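Local coordinates for protein lamina-associated polypeptide 2 isoforms alpha/zeta (Mus musculus, PDB 2V0X) that is a component of the nuclear lamina that dimerises through this largely helical domain and probably acts together with lamin A and chromatin, at residues E46-P55 with R178-M189; A116-T127 with Y168-M179. The protein carries 2 engineered substitutions. All blocks are in the same frame, centred on the assembly; numbering follows the deposited sequence.

Interaction 1: residues E46-P55 with R178-M189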
loop_
_atom_site.group_PDB
_atom_site.type_symbol
_atom_site.label_atom_id
_atom_site.label_comp_id
_atom_site.label_asym_id
_atom_site.label_seq_id
_atom_site.Cartn_x
_atom_site.Cartn_y
_atom_site.Cartn_z
ATOM N N GLU B 46 -6.540 -8.095 10.654
ATOM C CA GLU B 46 -6.546 -6.632 10.679
ATOM C C GLU B 46 -7.949 -6.084 10.530
ATOM O O GLU B 46 -8.283 -5.054 11.096
ATOM C CB GLU B 46 -5.687 -6.055 9.547
ATOM C CG GLU B 46 -4.222 -6.442 9.604
ATOM C CD GLU B 46 -3.538 -5.995 10.880
ATOM O OE1 GLU B 46 -3.752 -4.838 11.312
ATOM O OE2 GLU B 46 -2.775 -6.805 11.440
ATOM N N TRP B 47 -8.775 -6.789 9.771
ATOM C CA TRP B 47 -10.140 -6.350 9.517
ATOM C C TRP B 47 -11.126 -6.569 10.659
ATOM O O TRP B 47 -12.267 -6.118 10.581
ATOM C CB TRP B 47 -10.653 -6.980 8.233
ATOM C CG TRP B 47 -10.029 -6.395 7.016
ATOM C CD1 TRP B 47 -9.098 -5.376 6.968
ATOM C CD2 TRP B 47 -10.299 -6.755 5.656
ATOM N NE1 TRP B 47 -8.780 -5.090 5.660
ATOM C CE2 TRP B 47 -9.500 -5.918 4.834
ATOM C CE3 TRP B 47 -11.143 -7.699 5.048
ATOM C CZ2 TRP B 47 -9.522 -6.003 3.434
ATOM C CZ3 TRP B 47 -11.168 -7.776 3.652
ATOM C CH2 TRP B 47 -10.362 -6.936 2.862
ATOM N N GLN B 48 -10.686 -7.241 11.718
ATOM C CA GLN B 48 -11.556 -7.499 12.857
ATOM C C GLN B 48 -11.771 -6.217 13.654
ATOM O O GLN B 48 -12.763 -6.072 14.362
ATOM C CB GLN B 48 -10.974 -8.596 13.759
ATOM C CG GLN B 48 -10.862 -9.969 13.100
ATOM C CD GLN B 48 -12.195 -10.494 12.590
ATOM O OE1 GLN B 48 -13.153 -10.631 13.350
ATOM N NE2 GLN B 48 -12.260 -10.797 11.298
ATOM N N GLN B 49 -10.864 -5.266 13.479
ATOM C CA GLN B 49 -10.941 -3.988 14.177
ATOM C C GLN B 49 -10.368 -2.965 13.191
ATOM O O GLN B 49 -9.176 -2.705 13.208
ATOM C CB GLN B 49 -10.083 -4.075 15.446
ATOM C CG GLN B 49 -10.667 -3.405 16.681
ATOM C CD GLN B 49 -10.476 -1.909 16.684
ATOM O OE1 GLN B 49 -9.480 -1.403 17.198
ATOM N NE2 GLN B 49 -11.436 -1.187 16.122
ATOM N N ILE B 50 -11.209 -2.413 12.312
ATOM C CA ILE B 50 -10.717 -1.464 11.308
ATOM C C ILE B 50 -10.362 -0.085 11.850
ATOM O O ILE B 50 -9.600 0.644 11.220
ATOM C CB ILE B 50 -11.671 -1.311 10.092
ATOM C CG1 ILE B 50 -13.025 -0.728 10.520
ATOM C CG2 ILE B 50 -11.836 -2.646 9.388
ATOM C CD1 ILE B 50 -13.983 -0.495 9.351
ATOM N N ASP B 51 -10.922 0.266 13.007
ATOM C CA ASP B 51 -10.657 1.556 13.647
ATOM C C ASP B 51 -9.549 1.310 14.671
ATOM O O ASP B 51 -9.828 1.042 15.847
ATOM C CB ASP B 51 -11.928 2.071 14.349
ATOM C CG ASP B 51 -11.799 3.507 14.852
ATOM O OD1 ASP B 51 -12.772 4.004 15.459
ATOM O OD2 ASP B 51 -10.756 4.154 14.640
ATOM N N ARG B 52 -8.305 1.382 14.216
ATOM C CA ARG B 52 -7.153 1.146 15.082
ATOM C C ARG B 52 -5.886 1.809 14.541
ATOM O O ARG B 52 -5.738 2.027 13.340
ATOM C CB ARG B 52 -6.938 -0.368 15.274
ATOM C CG ARG B 52 -5.511 -0.792 15.645
ATOM C CD ARG B 52 -5.445 -2.193 16.262
ATOM N NE ARG B 52 -6.353 -3.157 15.634
ATOM C CZ ARG B 52 -6.210 -3.658 14.409
ATOM N NH1 ARG B 52 -5.186 -3.297 13.640
ATOM N NH2 ARG B 52 -7.097 -4.538 13.955
ATOM N N GLN B 53 -5.003 2.172 15.459
ATOM C CA GLN B 53 -3.741 2.818 15.134
ATOM C C GLN B 53 -2.861 1.873 14.320
ATOM O O GLN B 53 -2.847 0.667 14.557
ATOM C CB GLN B 53 -3.039 3.210 16.433
ATOM C CG GLN B 53 -1.887 4.161 16.280
ATOM C CD GLN B 53 -1.534 4.820 17.593
ATOM O OE1 GLN B 53 -1.633 6.041 17.735
ATOM N NE2 GLN B 53 -1.170 4.012 18.578
ATOM N N LEU B 54 -2.107 2.435 13.388
ATOM C CA LEU B 54 -1.228 1.655 12.528
ATOM C C LEU B 54 0.102 1.249 13.159
ATOM O O LEU B 54 0.722 2.040 13.863
ATOM C CB LEU B 54 -0.938 2.453 11.260
ATOM C CG LEU B 54 -2.176 2.785 10.419
ATOM C CD1 LEU B 54 -1.811 3.723 9.295
ATOM C CD2 LEU B 54 -2.772 1.511 9.892
ATOM N N PRO B 55 0.549 0.000 12.935
ATOM C CA PRO B 55 1.837 -0.439 13.500
ATOM C C PRO B 55 2.978 0.350 12.850
ATOM O O PRO B 55 2.882 0.768 11.690
ATOM C CB PRO B 55 1.899 -1.920 13.120
ATOM C CG PRO B 55 1.050 -2.007 11.909
ATOM C CD PRO B 55 -0.127 -1.122 12.263
ATOM N N ARG B 178 0.064 -6.642 5.233
ATOM C CA ARG B 178 -0.518 -6.103 6.470
ATOM C C ARG B 178 -0.837 -4.606 6.334
ATOM O O ARG B 178 -1.933 -4.161 6.673
ATOM C CB ARG B 178 0.440 -6.334 7.658
ATOM C CG ARG B 178 -0.118 -5.855 8.994
ATOM C CD ARG B 178 0.601 -6.483 10.174
ATOM N NE ARG B 178 0.414 -7.931 10.211
ATOM C CZ ARG B 178 1.386 -8.807 10.447
ATOM N NH1 ARG B 178 2.629 -8.389 10.666
ATOM N NH2 ARG B 178 1.111 -10.106 10.473
HETATM N N MSE B 179 0.130 -3.830 5.852
HETATM C CA MSE B 179 -0.071 -2.398 5.654
HETATM C C MSE B 179 -1.216 -2.119 4.676
HETATM O O MSE B 179 -2.017 -1.196 4.895
HETATM C CB MSE B 179 1.220 -1.716 5.184
HETATM C CG MSE B 179 2.356 -1.675 6.229
HETATM SE SE MSE B 179 1.771 -1.132 8.034
HETATM C CE MSE B 179 0.747 0.386 7.584
ATOM N N SER B 180 -1.302 -2.918 3.610
ATOM C CA SER B 180 -2.363 -2.776 2.611
ATOM C C SER B 180 -3.735 -3.075 3.226
ATOM O O SER B 180 -4.711 -2.398 2.924
ATOM C CB SER B 180 -2.130 -3.724 1.420
ATOM O OG SER B 180 -0.983 -3.348 0.670
ATOM N N ALA B 181 -3.791 -4.084 4.089
ATOM C CA ALA B 181 -5.035 -4.468 4.741
ATOM C C ALA B 181 -5.514 -3.341 5.652
ATOM O O ALA B 181 -6.705 -3.037 5.682
ATOM C CB ALA B 181 -4.868 -5.773 5.533
ATOM N N CYS B 182 -4.576 -2.674 6.316
ATOM C CA CYS B 182 -4.892 -1.565 7.216
ATOM C C CYS B 182 -5.465 -0.405 6.413
ATOM O O CYS B 182 -6.453 0.214 6.820
ATOM C CB CYS B 182 -3.635 -1.106 7.970
ATOM S SG CYS B 182 -3.076 -2.228 9.305
ATOM N N ALA B 183 -4.839 -0.115 5.272
ATOM C CA ALA B 183 -5.281 0.967 4.399
ATOM C C ALA B 183 -6.709 0.698 3.931
ATOM O O ALA B 183 -7.547 1.590 3.928
ATOM C CB ALA B 183 -4.352 1.096 3.198
HETATM N N MSE B 184 -6.952 -0.531 3.496
HETATM C CA MSE B 184 -8.265 -0.959 3.042
HETATM C C MSE B 184 -9.274 -0.849 4.192
HETATM O O MSE B 184 -10.410 -0.443 3.982
HETATM C CB MSE B 184 -8.185 -2.401 2.521
HETATM C CG MSE B 184 -7.485 -2.521 1.157
HETATM SE SE MSE B 184 -6.674 -4.267 0.879
HETATM C CE MSE B 184 -8.154 -5.187 0.062
ATOM N N GLY B 185 -8.863 -1.235 5.396
ATOM C CA GLY B 185 -9.735 -1.113 6.551
ATOM C C GLY B 185 -10.083 0.357 6.815
ATOM O O GLY B 185 -11.231 0.693 7.040
ATOM N N SER B 186 -9.094 1.242 6.731
ATOM C CA SER B 186 -9.305 2.668 6.971
ATOM C C SER B 186 -10.206 3.280 5.911
ATOM O O SER B 186 -11.090 4.082 6.225
ATOM C CB SER B 186 -7.970 3.397 7.038
ATOM O OG SER B 186 -7.213 2.906 8.124
ATOM N N SER B 187 -9.998 2.882 4.662
ATOM C CA SER B 187 -10.817 3.373 3.568
ATOM C C SER B 187 -12.285 2.986 3.840
ATOM O O SER B 187 -13.188 3.814 3.743
ATOM C CB SER B 187 -10.349 2.757 2.247
ATOM O OG SER B 187 -11.362 2.850 1.254
ATOM N N THR B 188 -12.489 1.728 4.218
ATOM C CA THR B 188 -13.806 1.193 4.519
ATOM C C THR B 188 -14.443 1.920 5.712
ATOM O O THR B 188 -15.622 2.231 5.680
ATOM C CB THR B 188 -13.708 -0.329 4.752
ATOM O OG1 THR B 188 -13.182 -0.935 3.560
ATOM C CG2 THR B 188 -15.060 -0.948 5.087
HETATM N N MSE B 189 -13.656 2.221 6.743
HETATM C CA MSE B 189 -14.168 2.953 7.899
HETATM C C MSE B 189 -14.673 4.343 7.439
HETATM O O MSE B 189 -15.794 4.757 7.746
HETATM C CB MSE B 189 -13.077 3.116 8.957
HETATM C CG MSE B 189 -13.556 3.847 10.218
HETATM SE SE MSE B 189 -12.123 4.501 11.367
HETATM C CE MSE B 189 -11.911 6.254 10.584
HETATM O O HOH W 1 -8.863 3.158 10.655
#
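Trp-47 makes the one direct hydrogen bond between the loop 46-55 and segment 178-189 of helix 152-196: its NE1 donates to Ala-181 O at 2.9 Å, with an N-H...O angle of 153°. This oxygen, almost in the indole plane, also accepts the helical bond from Gly-185 N, and the two donors reach it from opposite faces of the carbonyl plane. A water adds an indirect link, donating to Ile-50 O and hydrogen-bonding Ser-186 OG.

Charge gathers at Glu-46. Arg-52 grips it end-on, NH1 meeting Glu-46 OE1 from above the carboxylate plane at 3.1 Å while NH2 takes the backbone O of the same residue. Across the contact, Arg-178 NE stands 3.6 Å from Glu-46 OE2, a long and weak ion pair.

Among the apolar groups, Pro-55 and selenomethionine Met-179 slide past each other in opposite directions, Pro-55 CG 4.0 Å from Met-179 SE, and Leu-54 CD2 presses tightly on Cys-182 CB at 3.4 Å. Ile-50 has CG1 between its backbone N and carbonyl carbon (chi1 63°), which carries CD1 to 3.7 Å from Met-189 CB, while CG2 settles 3.8 Å from Gly-185 CA. At the indole edge Trp-47 CZ2 meets Met-184 CE at 3.7 Å, and Tyr-114 of the second subunit packs on Trp-47 and Met-184: the loop following helix 35-46 is laid along helix 152-196 beside the dimer interface.

Gly-185 therefore admits Ile-50 where a CB would be tight, a helix carbonyl satisfies the buried indole N-H, and the two arginines probably stabilise ionised Glu-46.

Interaction 2: residues A116-T127 with Y168-M179; sequences AAASALQIAAHT and YLCDAAFDEVRM
Tyr-168 and His-126 meet at the turn-facing end of this part of an antiparallel helical hairpin (helices 100-146 and 152-196), whose short segments lie 9.0 Å apart at closest approach with 168° between their directions and pack knobs-into-holes. The hydroxyl of Tyr-168 comes to 3.4 Å from His-126 CB, and a water bridges OH to His-126 ND1; the other imidazole nitrogen, NE2, is hydrogen-bonded to Pro-62 O. Next, Leu-169 CD2 lies against Thr-127 CG2 at 3.5 Å. Ala-172 follows, its CB 3.5 Å from Thr-127 OG1, a hydroxyl that also donates to Ile-123 O within its own helix. Replacing Thr-127 with an alanine would probably open a gap beside Leu-169 CD2 and cost Ile-123 O its second donor.

Ile-123 is one of two knobs, seated among Ala-172, Asp-175, Glu-176 and Met-179. Its CD1 reaches Asp-175 CB at 3.7 Å, the two side chains crossing nearly at right angles, while the carboxylate of Asp-175 turns to Tyr-61 OH. Glu-176, modelled in two conformers, runs its aliphatic part past Ile-123 CG2.

Met-179 is the reciprocal knob, set among Ala-116, Ser-119, Ala-120 and Ile-123. Its chain folds back at chi2 (-45°) and chi3 (-48°), which brings CE onto helix 100-146, 3.6 Å from Ser-119 CB and 3.3 Å from Ala-116 CA.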
loop_
_atom_site.group_PDB
_atom_site.type_symbol
_atom_site.label_atom_id
_atom_site.label_comp_id
_atom_site.label_asym_id
_atom_site.label_seq_id
_atom_site.Cartn_x
_atom_site.Cartn_y
_atom_site.Cartn_z
ATOM N N ALA B 116 -0.671 4.331 6.160
ATOM C CA ALA B 116 -0.516 2.907 5.863
ATOM C C ALA B 116 0.233 2.733 4.537
ATOM O O ALA B 116 1.139 1.897 4.432
ATOM C CB ALA B 116 -1.892 2.209 5.805
ATOM N N ALA B 117 -0.113 3.555 3.545
ATOM C CA ALA B 117 0.528 3.526 2.224
ATOM C C ALA B 117 2.002 3.942 2.285
ATOM O O ALA B 117 2.865 3.348 1.614
ATOM C CB ALA B 117 -0.217 4.457 1.268
ATOM N N ALA B 118 2.279 4.999 3.051
ATOM C CA ALA B 118 3.636 5.495 3.199
ATOM C C ALA B 118 4.518 4.402 3.822
ATOM O O ALA B 118 5.698 4.250 3.459
ATOM C CB ALA B 118 3.643 6.743 4.085
ATOM N N SER B 119 3.956 3.681 4.788
ATOM C CA SER B 119 4.664 2.597 5.458
ATOM C C SER B 119 4.976 1.479 4.461
ATOM O O SER B 119 6.061 0.920 4.477
ATOM C CB SER B 119 3.816 2.037 6.606
ATOM O OG SER B 119 3.428 3.078 7.471
ATOM N N ALA B 120 3.998 1.130 3.627
ATOM C CA ALA B 120 4.177 0.101 2.584
ATOM C C ALA B 120 5.275 0.563 1.612
ATOM O O ALA B 120 6.067 -0.233 1.104
ATOM C CB ALA B 120 2.862 -0.113 1.851
ATOM N N LEU B 121 5.371 1.872 1.416
ATOM C CA LEU B 121 6.389 2.453 0.547
ATOM C C LEU B 121 7.769 2.238 1.187
ATOM O O LEU B 121 8.728 1.870 0.492
ATOM C CB LEU B 121 6.099 3.946 0.364
ATOM C CG LEU B 121 6.732 4.936 -0.612
ATOM C CD1 LEU B 121 8.232 4.837 -0.632
ATOM C CD2 LEU B 121 6.159 4.745 -1.979
ATOM N N GLN B 122 7.885 2.466 2.500
ATOM C CA GLN B 122 9.174 2.259 3.177
ATOM C C GLN B 122 9.609 0.813 3.056
ATOM O O GLN B 122 10.781 0.525 2.897
ATOM C CB GLN B 122 9.109 2.606 4.675
ATOM C CG GLN B 122 9.216 4.083 4.943
ATOM C CD GLN B 122 9.130 4.390 6.422
ATOM O OE1 GLN B 122 9.948 3.921 7.222
ATOM N NE2 GLN B 122 8.133 5.161 6.794
ATOM N N ILE B 123 8.667 -0.094 3.232
ATOM C CA ILE B 123 8.952 -1.513 3.123
ATOM C C ILE B 123 9.385 -1.812 1.676
ATOM O O ILE B 123 10.410 -2.452 1.452
ATOM C CB ILE B 123 7.693 -2.355 3.469
ATOM C CG1 ILE B 123 7.304 -2.132 4.932
ATOM C CG2 ILE B 123 7.970 -3.853 3.230
ATOM C CD1 ILE B 123 5.930 -2.748 5.325
ATOM N N ALA B 124 8.626 -1.314 0.699
ATOM C CA ALA B 124 8.956 -1.563 -0.714
ATOM C C ALA B 124 10.348 -1.090 -1.058
ATOM O O ALA B 124 11.061 -1.761 -1.818
ATOM C CB ALA B 124 7.930 -0.922 -1.660
ATOM N N ALA B 125 10.714 0.085 -0.538
ATOM C CA ALA B 125 12.041 0.659 -0.760
ATOM C C ALA B 125 13.112 -0.322 -0.288
ATOM O O ALA B 125 14.120 -0.531 -0.961
ATOM C CB ALA B 125 12.188 2.004 -0.008
ATOM N N HIS B 126 12.901 -0.907 0.885
ATOM C CA HIS B 126 13.859 -1.873 1.410
ATOM C C HIS B 126 13.863 -3.118 0.542
ATOM O O HIS B 126 14.914 -3.678 0.262
ATOM C CB HIS B 126 13.545 -2.225 2.866
ATOM C CG HIS B 126 14.071 -1.221 3.835
ATOM N ND1 HIS B 126 15.257 -1.399 4.520
ATOM C CD2 HIS B 126 13.620 0.009 4.180
ATOM C CE1 HIS B 126 15.517 -0.318 5.236
ATOM N NE2 HIS B 126 14.539 0.548 5.048
ATOM N N THR B 127 12.687 -3.516 0.075
ATOM C CA THR B 127 12.568 -4.690 -0.781
ATOM C C THR B 127 13.372 -4.500 -2.079
ATOM O O THR B 127 14.054 -5.428 -2.506
ATOM C CB THR B 127 11.085 -5.020 -1.084
ATOM O OG1 THR B 127 10.428 -5.358 0.144
ATOM C CG2 THR B 127 10.966 -6.221 -2.016
ATOM N N TYR B 168 13.999 -12.672 4.040
ATOM C CA TYR B 168 13.749 -11.281 4.416
ATOM C C TYR B 168 12.655 -10.754 3.479
ATOM O O TYR B 168 11.689 -10.128 3.912
ATOM C CB TYR B 168 15.019 -10.447 4.232
ATOM C CG TYR B 168 14.819 -8.955 4.428
ATOM C CD1 TYR B 168 15.106 -8.338 5.649
ATOM C CD2 TYR B 168 14.344 -8.159 3.393
ATOM C CE1 TYR B 168 14.924 -6.960 5.819
ATOM C CE2 TYR B 168 14.158 -6.802 3.554
ATOM C CZ TYR B 168 14.451 -6.203 4.757
ATOM O OH TYR B 168 14.299 -4.840 4.863
ATOM N N LEU B 169 12.803 -11.058 2.194
ATOM C CA LEU B 169 11.847 -10.631 1.183
ATOM C C LEU B 169 10.446 -11.199 1.423
ATOM O O LEU B 169 9.461 -10.505 1.217
ATOM C CB LEU B 169 12.353 -10.997 -0.204
ATOM C CG LEU B 169 13.572 -10.187 -0.632
ATOM C CD1 LEU B 169 14.277 -10.863 -1.783
ATOM C CD2 LEU B 169 13.175 -8.763 -0.989
ATOM N N CYS B 170 10.369 -12.446 1.878
ATOM C CA CYS B 170 9.083 -13.061 2.167
ATOM C C CYS B 170 8.474 -12.334 3.370
ATOM O O CYS B 170 7.284 -12.028 3.360
ATOM C CB CYS B 170 9.220 -14.566 2.453
ATOM S SG CYS B 170 7.616 -15.457 2.378
ATOM N N ASP B 171 9.294 -12.036 4.386
ATOM C CA ASP B 171 8.818 -11.303 5.567
ATOM C C ASP B 171 8.294 -9.919 5.156
ATOM O O ASP B 171 7.202 -9.518 5.552
ATOM C CB ASP B 171 9.938 -11.121 6.611
ATOM C CG ASP B 171 10.342 -12.429 7.290
ATOM O OD1 ASP B 171 9.548 -13.399 7.283
ATOM O OD2 ASP B 171 11.469 -12.479 7.832
ATOM N N ALA B 172 9.072 -9.203 4.352
ATOM C CA ALA B 172 8.684 -7.875 3.872
ATOM C C ALA B 172 7.346 -7.942 3.120
ATOM O O ALA B 172 6.468 -7.090 3.313
ATOM C CB ALA B 172 9.765 -7.299 2.975
ATOM N N ALA B 173 7.175 -8.978 2.304
ATOM C CA ALA B 173 5.943 -9.154 1.542
ATOM C C ALA B 173 4.734 -9.311 2.491
ATOM O O ALA B 173 3.648 -8.798 2.212
ATOM C CB ALA B 173 6.070 -10.364 0.605
ATOM N N PHE B 174 4.909 -10.021 3.602
ATOM C CA PHE B 174 3.816 -10.168 4.558
ATOM C C PHE B 174 3.532 -8.840 5.277
ATOM O O PHE B 174 2.381 -8.524 5.562
ATOM C CB PHE B 174 4.076 -11.310 5.548
ATOM C CG PHE B 174 3.712 -12.653 4.999
ATOM C CD1 PHE B 174 4.560 -13.306 4.104
ATOM C CD2 PHE B 174 2.473 -13.211 5.270
ATOM C CE1 PHE B 174 4.171 -14.491 3.475
ATOM C CE2 PHE B 174 2.072 -14.393 4.649
ATOM C CZ PHE B 174 2.926 -15.030 3.746
ATOM N N ASP B 175 4.572 -8.057 5.544
ATOM C CA ASP B 175 4.384 -6.747 6.172
ATOM C C ASP B 175 3.653 -5.788 5.193
ATOM O O ASP B 175 2.810 -4.994 5.612
ATOM C CB ASP B 175 5.732 -6.187 6.636
ATOM C CG ASP B 175 6.283 -6.939 7.866
ATOM O OD1 ASP B 175 5.492 -7.508 8.646
ATOM O OD2 ASP B 175 7.509 -6.982 8.049
ATOM N N GLU B 176 3.948 -5.908 3.896
ATOM C CA GLU B 176 3.304 -5.077 2.866
ATOM C C GLU B 176 1.816 -5.430 2.809
ATOM O O GLU B 176 0.953 -4.547 2.729
ATOM C CB GLU B 176 3.931 -5.322 1.485
ATOM C CG GLU B 176 5.417 -5.044 1.424
ATOM C CD GLU B 176 6.037 -5.302 0.057
ATOM O OE1 GLU B 176 5.880 -6.414 -0.491
ATOM O OE2 GLU B 176 6.716 -4.393 -0.454
ATOM N N VAL B 177 1.530 -6.725 2.889
ATOM C CA VAL B 177 0.152 -7.222 2.865
ATOM C C VAL B 177 -0.599 -6.643 4.082
ATOM O O VAL B 177 -1.740 -6.205 3.976
ATOM C CB VAL B 177 0.123 -8.794 2.916
ATOM C CG1 VAL B 177 -1.310 -9.323 3.219
ATOM C CG2 VAL B 177 0.586 -9.380 1.574
ATOM N N ARG B 178 0.064 -6.642 5.233
ATOM C CA ARG B 178 -0.518 -6.103 6.470
ATOM C C ARG B 178 -0.837 -4.606 6.334
ATOM O O ARG B 178 -1.933 -4.161 6.673
ATOM C CB ARG B 178 0.440 -6.334 7.658
ATOM C CG ARG B 178 -0.118 -5.855 8.994
ATOM C CD ARG B 178 0.601 -6.483 10.174
ATOM N NE ARG B 178 0.414 -7.931 10.211
ATOM C CZ ARG B 178 1.386 -8.807 10.447
ATOM N NH1 ARG B 178 2.629 -8.389 10.666
ATOM N NH2 ARG B 178 1.111 -10.106 10.473
HETATM N N MSE B 179 0.130 -3.830 5.852
HETATM C CA MSE B 179 -0.071 -2.398 5.654
HETATM C C MSE B 179 -1.216 -2.119 4.676
HETATM O O MSE B 179 -2.017 -1.196 4.895
HETATM C CB MSE B 179 1.220 -1.716 5.184
HETATM C CG MSE B 179 2.356 -1.675 6.229
HETATM SE SE MSE B 179 1.771 -1.132 8.034
HETATM C CE MSE B 179 0.747 0.386 7.584
HETATM O O HOH W 2 17.083 -3.371 3.980
#

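Overall arrangement
Interactions 1 and 2 lie with their centres about 15 Å apart and follow one another along helix 152-196, sharing Arg-178 and Met-179. In chain order come the loop 46-55, then segment 116-127 of helix 100-146, then 168-179 and 178-189. Interaction 2 thus joins the two long helices of the hairpin, while interaction 1 brings the earlier loop back onto the second of them; they touch at Ala-116, where for instance Leu-54 CD1 comes 3.4 Å from Ala-116 N. Both also touch the second subunit, with Leu-121 packing on Val-177 of that chain, consistent with a dimer built as a coiled coil of paired hairpins.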